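Local coordinates for glyoxalase family protein (PDB 1ZSW) that is of unknown function but binds a zinc ion and belongs to the glyoxalase/bleomycin resistance/dioxygenase (vicinal oxygen chelate) superfamily, at residues S282-E287 with L292-T297. Sequence-based numbering, arbitrary orientation.
With ZN (zinc ion), chain B.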
# COMPACT_ATOMS: atom_id res chain seq x y z
N SER A 282 -3.84 -7.75 -12.04
CA SER A 282 -2.48 -7.46 -11.58
C SER A 282 -1.49 -8.54 -11.93
O SER A 282 -1.88 -9.67 -12.33
CB SER A 282 -2.53 -7.23 -10.10
OG SER A 282 -2.69 -8.44 -9.40
N LEU A 283 -0.21 -8.23 -11.74
CA LEU A 283 0.82 -9.22 -11.80
C LEU A 283 1.79 -8.94 -10.68
O LEU A 283 1.85 -7.81 -10.18
CB LEU A 283 1.52 -9.20 -13.16
CG LEU A 283 2.42 -8.00 -13.43
CD1 LEU A 283 3.84 -8.15 -12.96
CD2 LEU A 283 2.41 -7.78 -14.97
N TYR A 284 2.46 -9.99 -10.23
CA TYR A 284 3.45 -9.85 -9.15
C TYR A 284 4.84 -10.23 -9.65
O TYR A 284 5.03 -11.11 -10.49
CB TYR A 284 3.10 -10.81 -8.00
CG TYR A 284 1.72 -10.61 -7.40
CD1 TYR A 284 1.52 -9.95 -6.18
CD2 TYR A 284 0.58 -11.08 -8.10
CE1 TYR A 284 0.20 -9.81 -5.67
CE2 TYR A 284 -0.69 -10.92 -7.63
CZ TYR A 284 -0.88 -10.29 -6.42
OH TYR A 284 -2.21 -10.20 -6.04
N PHE A 285 5.86 -9.59 -9.08
CA PHE A 285 7.24 -10.01 -9.35
C PHE A 285 8.08 -9.61 -8.16
O PHE A 285 7.73 -8.64 -7.45
CB PHE A 285 7.81 -9.38 -10.66
CG PHE A 285 8.09 -7.89 -10.56
CD1 PHE A 285 9.38 -7.43 -10.28
CD2 PHE A 285 7.07 -6.97 -10.69
CE1 PHE A 285 9.62 -6.04 -10.17
CE2 PHE A 285 7.31 -5.59 -10.61
CZ PHE A 285 8.59 -5.15 -10.33
N ARG A 286 9.15 -10.36 -7.93
CA ARG A 286 10.12 -10.00 -6.88
C ARG A 286 11.35 -9.42 -7.53
O ARG A 286 11.82 -9.93 -8.58
CB ARG A 286 10.51 -11.24 -6.08
CG ARG A 286 9.55 -11.60 -5.07
CD ARG A 286 10.12 -12.55 -4.03
NE ARG A 286 8.98 -13.10 -3.31
CZ ARG A 286 8.45 -12.61 -2.19
NH1 ARG A 286 8.97 -11.56 -1.57
NH2 ARG A 286 7.38 -13.21 -1.67
N GLU A 287 11.88 -8.36 -6.93
CA GLU A 287 13.13 -7.81 -7.48
C GLU A 287 14.37 -8.44 -6.83
O GLU A 287 14.26 -9.37 -6.04
CB GLU A 287 13.14 -6.28 -7.51
CG GLU A 287 12.93 -5.58 -6.20
CD GLU A 287 14.10 -5.78 -5.26
OE1 GLU A 287 15.19 -5.16 -5.46
OE2 GLU A 287 13.93 -6.59 -4.32
N LEU A 292 8.63 -7.97 -2.90
CA LEU A 292 7.51 -8.35 -3.79
C LEU A 292 6.74 -7.14 -4.17
O LEU A 292 6.15 -6.45 -3.32
CB LEU A 292 6.58 -9.36 -3.08
CG LEU A 292 5.43 -9.97 -3.89
CD1 LEU A 292 5.96 -10.74 -5.08
CD2 LEU A 292 4.65 -10.92 -2.98
N PHE A 293 6.70 -6.88 -5.47
CA PHE A 293 5.92 -5.80 -6.01
C PHE A 293 4.71 -6.36 -6.76
O PHE A 293 4.78 -7.49 -7.31
CB PHE A 293 6.74 -5.03 -7.04
CG PHE A 293 7.70 -4.07 -6.46
CD1 PHE A 293 9.03 -4.37 -6.45
CD2 PHE A 293 7.29 -2.82 -6.00
CE1 PHE A 293 9.98 -3.46 -5.97
CE2 PHE A 293 8.24 -1.91 -5.49
CZ PHE A 293 9.60 -2.26 -5.47
N GLU A 294 3.65 -5.60 -6.81
CA GLU A 294 2.50 -5.96 -7.64
C GLU A 294 2.21 -4.76 -8.53
O GLU A 294 2.36 -3.59 -8.11
CB GLU A 294 1.33 -6.28 -6.73
CG GLU A 294 -0.00 -6.60 -7.46
CD GLU A 294 -1.15 -6.81 -6.50
OE1 GLU A 294 -1.01 -6.53 -5.29
OE2 GLU A 294 -2.21 -7.28 -6.98
N ILE A 295 1.80 -5.03 -9.76
CA ILE A 295 1.39 -3.96 -10.67
C ILE A 295 -0.11 -4.16 -10.90
O ILE A 295 -0.49 -5.22 -11.38
CB ILE A 295 2.16 -4.06 -12.02
CG1 ILE A 295 3.67 -4.13 -11.74
CG2 ILE A 295 1.84 -2.84 -12.92
CD1 ILE A 295 4.56 -4.24 -12.99
N ALA A 296 -0.93 -3.17 -10.54
CA ALA A 296 -2.38 -3.36 -10.52
C ALA A 296 -3.08 -2.28 -11.31
O ALA A 296 -2.76 -1.08 -11.21
CB ALA A 296 -2.92 -3.37 -9.08
N THR A 297 -4.11 -2.69 -12.06
CA THR A 297 -4.94 -1.66 -12.71
C THR A 297 -5.81 -0.86 -11.74
O THR A 297 -6.29 -1.37 -10.70
CB THR A 297 -5.85 -2.31 -13.81
OG1 THR A 297 -6.81 -3.19 -13.19
CG2 THR A 297 -5.00 -3.07 -14.84
ZN ZN B . -2.15 -6.94 -3.67
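Glu-294 runs alongside Tyr-284, its CG 3.9 Å from the centroid of the tyrosine ring in a CH-pi contact over one face, and its carboxylate is stacked on that ring with the two planes 22° apart. CG lies anti to the backbone N (chi1 177°) and the chain stays extended, which carries the carboxylate out from the sheet to the metal. The two oxygens then divide the work: OE1 of Glu-294 binds the zinc ion at 2.0 Å, while its OE2 accepts a hydrogen bond on the anti lone pair from Ser-282 OG, 2.7 Å away. Held at both oxygens and backed by the ring, the carboxylate has little scope to rotate. The hydroxyl of Tyr-284 bonds to Arg-277 NE.

On the face that carries Leu-283, Phe-285, Phe-293 and Ile-295 the packing is tight and apolar. Phe-293 CB sits over the Phe-285 ring, 3.7 Å from CE2 of Phe-285; the two rings are nearly parallel (21°) but too displaced to stack ring on ring. CD1 of Ile-295 touches both Phe-285 CE2 and Leu-283 CD1, and helix 254-266 packs against Leu-283 and Phe-285. Leu-283 and Ile-295 run abreast from the sheet.

Towards the turn the contact meets solvent: Arg-286 is exposed and Leu-292 partly so, yet Leu-292 CB still lies over one face of the guanidinium, 3.6 Å from Arg-286 NH1, which bonds to Gly-290 O.

Four backbone hydrogen bonds, such as Ile-295 N to Leu-283 O (2.8 Å), pair the arms of this antiparallel beta hairpin, whose glutamate joins His-33 and His-246 in the two-histidine, one-carboxylate metal site known from vicinal oxygen chelate enzymes.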